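Local atomic coordinates of major pilin backbone protein T-antigen, T13 (Streptococcus pyogenes, PDB entry 6BBT), a protein that forms the backbone of the surface pili of Streptococcus pyogenes, probably by polymerising end to end, and is the T-antigen used in serotyping. Residues I24-T29 with V65-T70; K114-D119 with V144-R149; I35-T40 with G54-L59. All coordinates share one frame; numbering follows the deposited sequence.

Interaction 1: I24-T29 with V65-T70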
loop_
_atom_site.group_PDB
_atom_site.type_symbol
_atom_site.label_atom_id
_atom_site.label_comp_id
_atom_site.label_asym_id
_atom_site.label_seq_id
_atom_site.Cartn_x
_atom_site.Cartn_y
_atom_site.Cartn_z
ATOM N N ILE A 24 -12.457 0.747 0.593
ATOM C CA ILE A 24 -11.175 0.066 0.429
ATOM C C ILE A 24 -10.358 0.234 1.704
ATOM O O ILE A 24 -10.338 1.325 2.328
ATOM C CB ILE A 24 -10.435 0.617 -0.805
ATOM C CG1 ILE A 24 -11.209 0.185 -2.068
ATOM C CG2 ILE A 24 -8.985 0.129 -0.854
ATOM C CD1 ILE A 24 -10.701 0.805 -3.343
ATOM N N LEU A 25 -9.702 -0.845 2.111
ATOM C CA LEU A 25 -8.824 -0.793 3.303
ATOM C C LEU A 25 -7.457 -0.211 2.931
ATOM O O LEU A 25 -6.750 -0.790 2.121
ATOM C CB LEU A 25 -8.620 -2.181 3.898
ATOM C CG LEU A 25 -9.752 -2.846 4.642
ATOM C CD1 LEU A 25 -9.230 -4.126 5.298
ATOM C CD2 LEU A 25 -10.350 -1.885 5.674
ATOM N N MET A 26 -7.108 0.929 3.530
ATOM C CA MET A 26 -5.734 1.478 3.431
ATOM C C MET A 26 -4.743 0.438 4.016
ATOM O O MET A 26 -5.002 -0.099 5.110
ATOM C CB MET A 26 -5.641 2.785 4.235
ATOM C CG MET A 26 -4.278 3.489 4.212
ATOM S SD MET A 26 -4.042 4.393 2.660
ATOM C CE MET A 26 -5.055 5.842 2.966
ATOM N N PRO A 27 -3.641 0.129 3.298
ATOM C CA PRO A 27 -2.661 -0.765 3.912
ATOM C C PRO A 27 -2.004 -0.179 5.175
ATOM O O PRO A 27 -1.707 1.009 5.231
ATOM C CB PRO A 27 -1.628 -0.992 2.802
ATOM C CG PRO A 27 -1.822 0.113 1.824
ATOM C CD PRO A 27 -3.275 0.478 1.905
ATOM N N LYS A 28 -1.783 -1.026 6.168
ATOM C CA LYS A 28 -0.977 -0.651 7.325
ATOM C C LYS A 28 0.503 -0.784 6.954
ATOM O O LYS A 28 1.029 -1.892 6.855
ATOM C CB LYS A 28 -1.322 -1.483 8.557
ATOM C CG LYS A 28 -0.626 -0.969 9.817
ATOM C CD LYS A 28 -0.767 -1.888 10.998
ATOM C CE LYS A 28 0.219 -1.482 12.082
ATOM N NZ LYS A 28 0.108 -2.425 13.212
ATOM N N THR A 29 1.163 0.350 6.721
ATOM C CA THR A 29 2.532 0.332 6.204
ATOM C C THR A 29 3.233 1.661 6.467
ATOM O O THR A 29 2.603 2.624 6.923
ATOM C CB THR A 29 2.551 -0.004 4.690
ATOM O OG1 THR A 29 3.877 -0.370 4.279
ATOM C CG2 THR A 29 2.042 1.165 3.858
ATOM N N VAL A 65 6.679 8.180 7.364
ATOM C CA VAL A 65 5.256 8.424 7.630
ATOM C C VAL A 65 4.622 7.035 7.677
ATOM O O VAL A 65 5.134 6.092 7.066
ATOM C CB VAL A 65 4.525 9.307 6.574
ATOM C CG1 VAL A 65 5.049 10.736 6.550
ATOM C CG2 VAL A 65 4.567 8.684 5.188
ATOM N N SER A 66 3.513 6.939 8.400
ATOM C CA SER A 66 2.853 5.668 8.656
ATOM C C SER A 66 1.415 5.771 8.261
ATOM O O SER A 66 0.774 6.785 8.555
ATOM C CB SER A 66 2.910 5.344 10.151
ATOM O OG SER A 66 4.257 5.207 10.526
ATOM N N TYR A 67 0.918 4.718 7.610
ATOM C CA TYR A 67 -0.511 4.548 7.354
ATOM C C TYR A 67 -1.055 3.352 8.123
ATOM O O TYR A 67 -0.329 2.413 8.416
ATOM C CB TYR A 67 -0.739 4.318 5.862
ATOM C CG TYR A 67 -0.528 5.548 5.066
ATOM C CD1 TYR A 67 -1.568 6.441 4.865
ATOM C CD2 TYR A 67 0.718 5.849 4.519
ATOM C CE1 TYR A 67 -1.393 7.595 4.124
ATOM C CE2 TYR A 67 0.919 7.018 3.789
ATOM C CZ TYR A 67 -0.146 7.890 3.592
ATOM O OH TYR A 67 0.004 9.047 2.851
ATOM N N ASP A 68 -2.327 3.380 8.482
ATOM C CA ASP A 68 -2.959 2.169 8.983
ATOM C C ASP A 68 -4.358 2.010 8.437
ATOM O O ASP A 68 -4.858 2.868 7.694
ATOM C CB ASP A 68 -2.848 2.066 10.514
ATOM C CG ASP A 68 -3.758 3.021 11.261
ATOM O OD1 ASP A 68 -4.824 3.447 10.753
ATOM O OD2 ASP A 68 -3.386 3.309 12.413
ATOM N N ASN A 69 -4.962 0.884 8.772
ATOM C CA ASN A 69 -6.254 0.491 8.206
ATOM C C ASN A 69 -7.392 1.474 8.509
ATOM O O ASN A 69 -8.381 1.492 7.798
ATOM C CB ASN A 69 -6.671 -0.886 8.703
ATOM C CG ASN A 69 -5.723 -2.019 8.282
ATOM O OD1 ASN A 69 -5.655 -3.011 8.980
ATOM N ND2 ASN A 69 -4.990 -1.869 7.180
ATOM N N THR A 70 -7.270 2.260 9.572
ATOM C CA THR A 70 -8.275 3.269 9.890
ATOM C C THR A 70 -8.162 4.551 9.054
ATOM O O THR A 70 -9.042 5.410 9.129
ATOM C CB THR A 70 -8.237 3.677 11.378
ATOM O OG1 THR A 70 -7.007 4.321 11.683
ATOM C CG2 THR A 70 -8.435 2.484 12.297
HETATM O O HOH W 1 -8.931 2.393 5.341
#

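Interaction 2: K114-D119 with V144-R149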
loop_
_atom_site.group_PDB
_atom_site.type_symbol
_atom_site.label_atom_id
_atom_site.label_comp_id
_atom_site.label_asym_id
_atom_site.label_seq_id
_atom_site.Cartn_x
_atom_site.Cartn_y
_atom_site.Cartn_z
ATOM N N LYS A 114 10.454 9.227 -7.949
ATOM C CA LYS A 114 11.048 10.547 -8.193
ATOM C C LYS A 114 12.202 10.900 -7.269
ATOM O O LYS A 114 12.175 10.618 -6.065
ATOM C CB LYS A 114 10.024 11.673 -8.100
ATOM C CG LYS A 114 9.349 12.002 -9.415
ATOM C CD LYS A 114 8.672 13.363 -9.331
ATOM C CE LYS A 114 7.682 13.574 -10.463
ATOM N NZ LYS A 114 8.367 13.629 -11.781
ATOM N N LYS A 115 13.202 11.557 -7.856
ATOM C CA LYS A 115 14.353 12.069 -7.127
ATOM C C LYS A 115 14.234 13.570 -6.966
ATOM O O LYS A 115 13.964 14.290 -7.937
ATOM C CB LYS A 115 15.639 11.782 -7.894
ATOM C CG LYS A 115 15.847 10.342 -8.305
ATOM C CD LYS A 115 16.010 9.446 -7.111
ATOM C CE LYS A 115 16.413 8.051 -7.557
ATOM N NZ LYS A 115 16.885 7.299 -6.386
ATOM N N TRP A 116 14.484 14.041 -5.754
ATOM C CA TRP A 116 14.412 15.445 -5.439
ATOM C C TRP A 116 15.794 15.924 -5.040
ATOM O O TRP A 116 16.590 15.161 -4.486
ATOM C CB TRP A 116 13.432 15.656 -4.296
ATOM C CG TRP A 116 12.039 15.374 -4.694
ATOM C CD1 TRP A 116 11.449 14.150 -4.825
ATOM C CD2 TRP A 116 11.054 16.339 -5.065
ATOM N NE1 TRP A 116 10.145 14.296 -5.233
ATOM C CE2 TRP A 116 9.876 15.629 -5.397
ATOM C CE3 TRP A 116 11.058 17.735 -5.170
ATOM C CZ2 TRP A 116 8.703 16.270 -5.808
ATOM C CZ3 TRP A 116 9.891 18.377 -5.552
ATOM C CH2 TRP A 116 8.724 17.644 -5.872
ATOM N N THR A 117 16.072 17.191 -5.325
ATOM C CA THR A 117 17.332 17.806 -4.941
ATOM C C THR A 117 17.057 18.974 -4.023
ATOM O O THR A 117 16.058 19.678 -4.172
ATOM C CB THR A 117 18.210 18.219 -6.151
ATOM O OG1 THR A 117 19.464 18.725 -5.669
ATOM C CG2 THR A 117 17.530 19.257 -7.018
ATOM N N VAL A 118 17.947 19.144 -3.056
ATOM C CA VAL A 118 17.757 20.072 -1.965
ATOM C C VAL A 118 19.046 20.877 -1.767
ATOM O O VAL A 118 20.098 20.285 -1.518
ATOM C CB VAL A 118 17.433 19.321 -0.658
ATOM C CG1 VAL A 118 17.242 20.298 0.495
ATOM C CG2 VAL A 118 16.179 18.473 -0.828
ATOM N N ASP A 119 18.952 22.206 -1.879
ATOM C CA ASP A 119 20.050 23.108 -1.497
ATOM C C ASP A 119 19.771 23.756 -0.154
ATOM O O ASP A 119 18.753 24.416 0.022
ATOM C CB ASP A 119 20.258 24.193 -2.558
ATOM C CG ASP A 119 20.920 23.661 -3.807
ATOM O OD1 ASP A 119 21.554 22.588 -3.770
ATOM O OD2 ASP A 119 20.822 24.330 -4.844
ATOM N N VAL A 144 12.411 24.236 -11.606
ATOM C CA VAL A 144 11.210 24.697 -10.925
ATOM C C VAL A 144 11.260 24.373 -9.436
ATOM O O VAL A 144 11.251 23.204 -9.041
ATOM C CB VAL A 144 9.953 24.060 -11.555
ATOM C CG1 VAL A 144 8.698 24.431 -10.774
ATOM C CG2 VAL A 144 9.835 24.476 -13.013
ATOM N N LYS A 145 11.282 25.414 -8.614
ATOM C CA LYS A 145 11.204 25.253 -7.181
ATOM C C LYS A 145 9.795 24.804 -6.806
ATOM O O LYS A 145 8.811 25.354 -7.302
ATOM C CB LYS A 145 11.545 26.553 -6.465
ATOM C CG LYS A 145 12.979 27.006 -6.663
ATOM C CD LYS A 145 13.216 28.348 -5.992
ATOM C CE LYS A 145 12.774 29.516 -6.867
ATOM N NZ LYS A 145 13.817 29.863 -7.880
ATOM N N LYS A 146 9.714 23.770 -5.969
ATOM C CA LYS A 146 8.440 23.325 -5.405
ATOM C C LYS A 146 8.672 22.415 -4.199
ATOM O O LYS A 146 9.722 21.772 -4.104
ATOM C CB LYS A 146 7.573 22.631 -6.458
ATOM C CG LYS A 146 8.270 21.530 -7.212
ATOM C CD LYS A 146 7.306 20.686 -8.031
ATOM C CE LYS A 146 7.095 21.219 -9.433
ATOM N NZ LYS A 146 6.556 20.130 -10.294
ATOM N N PRO A 147 7.701 22.368 -3.270
ATOM C CA PRO A 147 7.855 21.516 -2.102
ATOM C C PRO A 147 7.903 20.036 -2.484
ATOM O O PRO A 147 7.364 19.639 -3.515
ATOM C CB PRO A 147 6.634 21.861 -1.240
ATOM C CG PRO A 147 5.631 22.407 -2.184
ATOM C CD PRO A 147 6.410 23.080 -3.269
ATOM N N ILE A 148 8.606 19.245 -1.687
ATOM C CA ILE A 148 8.739 17.816 -1.955
ATOM C C ILE A 148 7.423 17.114 -1.632
ATOM O O ILE A 148 6.956 17.197 -0.518
ATOM C CB ILE A 148 9.883 17.194 -1.137
ATOM C CG1 ILE A 148 11.207 17.873 -1.534
ATOM C CG2 ILE A 148 9.948 15.689 -1.391
ATOM C CD1 ILE A 148 12.454 17.203 -1.003
ATOM N N ARG A 149 6.843 16.436 -2.616
ATOM C CA ARG A 149 5.618 15.647 -2.412
ATOM C C ARG A 149 5.769 14.330 -3.138
ATOM O O ARG A 149 5.909 14.315 -4.363
ATOM C CB ARG A 149 4.408 16.395 -2.962
ATOM C CG ARG A 149 3.109 15.603 -3.020
ATOM C CD ARG A 149 2.000 16.504 -3.541
ATOM N NE ARG A 149 0.689 15.862 -3.549
ATOM C CZ ARG A 149 0.213 15.066 -4.509
ATOM N NH1 ARG A 149 0.932 14.767 -5.596
ATOM N NH2 ARG A 149 -1.011 14.556 -4.377
HETATM O O HOH W 2 7.553 12.936 -6.199
#

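Interaction 3: I35-T40 with G54-L59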
loop_
_atom_site.group_PDB
_atom_site.type_symbol
_atom_site.label_atom_id
_atom_site.label_comp_id
_atom_site.label_asym_id
_atom_site.label_seq_id
_atom_site.Cartn_x
_atom_site.Cartn_y
_atom_site.Cartn_z
ATOM N N ILE A 35 17.692 10.912 2.714
ATOM C CA ILE A 35 18.491 12.038 2.243
ATOM C C ILE A 35 19.947 11.587 2.241
ATOM O O ILE A 35 20.407 10.954 3.199
ATOM C CB ILE A 35 18.251 13.319 3.079
ATOM C CG1 ILE A 35 18.967 14.505 2.437
ATOM C CG2 ILE A 35 18.677 13.162 4.528
ATOM C CD1 ILE A 35 18.453 15.826 2.932
ATOM N N GLU A 36 20.638 11.855 1.135
ATOM C CA GLU A 36 22.071 11.578 1.014
ATOM C C GLU A 36 22.776 12.762 0.341
ATOM O O GLU A 36 22.129 13.554 -0.348
ATOM C CB GLU A 36 22.307 10.298 0.215
ATOM C CG GLU A 36 21.913 10.379 -1.258
ATOM C CD GLU A 36 22.097 9.067 -1.995
ATOM O OE1 GLU A 36 22.302 8.025 -1.336
ATOM O OE2 GLU A 36 22.037 9.069 -3.244
ATOM N N PRO A 37 24.108 12.885 0.538
ATOM C CA PRO A 37 24.857 13.918 -0.194
ATOM C C PRO A 37 24.793 13.741 -1.704
ATOM O O PRO A 37 24.846 12.608 -2.203
ATOM C CB PRO A 37 26.309 13.713 0.284
ATOM C CG PRO A 37 26.213 12.989 1.582
ATOM C CD PRO A 37 24.950 12.170 1.524
ATOM N N ASP A 38 24.678 14.850 -2.424
ATOM C CA ASP A 38 24.955 14.863 -3.857
ATOM C C ASP A 38 26.486 14.895 -3.962
ATOM O O ASP A 38 27.095 15.940 -3.771
ATOM C CB ASP A 38 24.319 16.080 -4.540
ATOM C CG ASP A 38 24.481 16.065 -6.059
ATOM O OD1 ASP A 38 25.314 15.298 -6.591
ATOM O OD2 ASP A 38 23.770 16.837 -6.733
ATOM N N THR A 39 27.073 13.728 -4.238
ATOM C CA THR A 39 28.532 13.515 -4.159
ATOM C C THR A 39 29.319 14.191 -5.268
ATOM O O THR A 39 30.536 14.296 -5.162
ATOM C CB THR A 39 28.908 12.017 -4.198
ATOM O OG1 THR A 39 28.354 11.406 -5.369
ATOM C CG2 THR A 39 28.405 11.298 -2.958
ATOM N N THR A 40 28.629 14.608 -6.329
ATOM C CA THR A 40 29.244 15.265 -7.471
ATOM C C THR A 40 28.944 16.759 -7.522
ATOM O O THR A 40 29.291 17.418 -8.491
ATOM C CB THR A 40 28.775 14.592 -8.779
ATOM O OG1 THR A 40 27.351 14.708 -8.904
ATOM C CG2 THR A 40 29.152 13.099 -8.782
ATOM N N GLY A 54 26.450 17.733 0.291
ATOM C CA GLY A 54 25.775 17.886 1.582
ATOM C C GLY A 54 26.539 17.205 2.708
ATOM O O GLY A 54 27.082 16.133 2.510
ATOM N N GLU A 55 26.592 17.838 3.875
ATOM C CA GLU A 55 27.270 17.271 5.050
ATOM C C GLU A 55 26.254 16.578 5.969
ATOM O O GLU A 55 25.191 17.135 6.261
ATOM C CB GLU A 55 28.079 18.355 5.794
ATOM C CG GLU A 55 29.520 18.465 5.277
ATOM C CD GLU A 55 30.192 19.817 5.511
ATOM O OE1 GLU A 55 29.868 20.527 6.489
ATOM O OE2 GLU A 55 31.079 20.164 4.696
ATOM N N THR A 56 26.595 15.362 6.401
ATOM C CA THR A 56 25.687 14.478 7.131
ATOM C C THR A 56 26.043 14.235 8.602
ATOM O O THR A 56 25.368 13.439 9.258
ATOM C CB THR A 56 25.618 13.096 6.446
ATOM O OG1 THR A 56 26.926 12.510 6.421
ATOM C CG2 THR A 56 25.095 13.216 5.035
ATOM N N THR A 57 27.063 14.913 9.129
ATOM C CA THR A 57 27.443 14.762 10.540
ATOM C C THR A 57 26.379 15.380 11.441
ATOM O O THR A 57 26.192 16.595 11.436
ATOM C CB THR A 57 28.828 15.402 10.840
ATOM O OG1 THR A 57 29.850 14.599 10.243
ATOM C CG2 THR A 57 29.105 15.518 12.357
ATOM N N GLY A 58 25.701 14.534 12.221
ATOM C CA GLY A 58 24.582 14.964 13.066
ATOM C C GLY A 58 23.226 15.023 12.369
ATOM O O GLY A 58 22.254 15.501 12.961
ATOM N N LEU A 59 23.155 14.553 11.122
ATOM C CA LEU A 59 21.893 14.558 10.355
ATOM C C LEU A 59 21.223 13.206 10.466
ATOM O O LEU A 59 21.822 12.184 10.129
ATOM C CB LEU A 59 22.145 14.856 8.873
ATOM C CG LEU A 59 20.921 14.920 7.939
ATOM C CD1 LEU A 59 20.013 16.101 8.262
ATOM C CD2 LEU A 59 21.417 15.000 6.512
#

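Interaction 1: I24-T29 with V65-T70
Backbone hydrogen bonds join T29 and Y67 in an antiparallel hydrogen-bonded pair. Y67 N gives a nearly straight bond to T29 O, 2.8 Å long. The return bond, T29 N to Y67 O, is 3.1 Å, and its donor stands above the carbonyl plane.

One side-chain amide extends the polar grip. With CG beside its own backbone N (chi1 -63°), N69 donates a hydrogen bond from ND2 to M26 O at 2.7 Å, nearly along the C=O axis, with the oxygen in the amide plane. A water bridges M26 N and N69 O.

The apolar part is a Met-aromatic contact. M26 has CG anti to the backbone N and bends at chi2 and chi3. This sets M26 SD 3.9 Å from Y67 CD1, oblique to the ring. The Y67 hydroxyl hydrogen-bonds K76 O.

D68 OD1 accepts from T70 N, an Asx turn, and also from T70 OG1.

The contact sits where strand 29-37 starts beside the end of strand 62-67. M26 and Y67 touch M17 of strand 10-17, and P27 packs on F154 of strand 148-166. K28 NZ forms a salt bridge with E189, and N69 bonds L187 O through ND2 and E189 N through OD1, in the loop between strands 176-183 and 193-198.

Interaction 2: K114-D119 with V144-R149
The two backbones stay well apart, with W116 and I148 the nearest pair at 7.1 Å between CA atoms, so side chains bridge the gap. W116 points its CB at 144-149, and its CG lies beside the backbone N (chi1 -68°). The indole slides past I148 in the opposite direction and lays one face against it. I148 CA sits over the six-membered ring of W116, 3.8 Å from its centroid and only 9° off the normal, a CH-pi contact. The branches of I148 spread along the same indole. I148 CG1 meets W116 CE3 at 3.6 Å, while I148 CG2 lies above the ring plane toward its rim. I148 CD1 turns to V118, 3.9 Å from V118 CG2, and also touches W116 CB.

The far rim of the indole meets K146 and P147, the residues that lead toward I148. W116 CH2 approaches P147 O at 3.4 Å, and K146 CG packs against W116 CZ3 at 3.9 Å. The pyrrole edge is polar. A water lies in the ring plane, accepts from W116 NE1 at 3.1 Å and donates to R149 O at 2.8 Å. This links the indole N-H to the backbone of 144-149.

F150 adds an edge-to-face ring contact with W116, and L11 of strand 10-17 touches both V118 and I148. Strand 116-123 belongs to one sheet and strand 148-166 to the other. An apolar layer closed between two sheets in this way is typical of a beta-sandwich, here the Spy0128-like isopeptide-containing domain.

Interaction 3: I35-T40 with G54-L59
P37 is the side chain that meets most of the loop 54-59. It stands at the end of strand 29-37 with its ring turned to the loop. P37 CB lies 3.4 Å from G54 O. P37 CG, the next atom, stays at 3.4 Å from the same G54 O and also reaches T56 CG2 at 3.6 Å. P37 CD, where the ring closes on its own nitrogen, is 3.7 Å from T56 CG2. The ring thus passes from a carbonyl oxygen at one end to a methyl group at the other. T56 presents that methyl because CG2 is anti to its carbonyl carbon, which leaves OG1 in the crowded position between N and C (chi1 60°).

Two residues back on the strand, I35 forms a second point of contact. I35 CG2 meets L59 CD2 at 3.8 Å, the side chains crossing at about a right angle. L59 ends a type II turn that starts at T56, closed by L59 N to T56 O at 3.1 Å. F84 touches both I35 and L59. At G54 the chains come nearest, 4.4 Å from P37 CA to G54 CA.

D38 and G54 each make a backbone bond to R96 of strand 93-101, which holds strand end and loop to the same neighbour. Between the segments themselves the contact is van der Waals, without direct hydrogen bonds: methyl and ring carbons lie partly against each other and partly against a carbonyl oxygen.

Overall arrangement
All three contacts lie in the Spy0128-like domain and reach the same sheet. Interaction 1 is mostly buried and lies near the centre of the chain. Interactions 2 and 3 are partly buried and lie farther out, their centres about 16 Å apart. Interactions 1 and 3 use the two ends of strand 29-37, and interaction 3 is nested in the loop that interaction 1 closes. Interaction 2 comes later in the chain and ties that sheet to strand 148-166 of the other. Direct hydrogen bonds dominate interaction 1, an aromatic face and a bridging water mark interaction 2, and van der Waals contact of ring and methyl carbons, partly with a carbonyl oxygen, makes interaction 3.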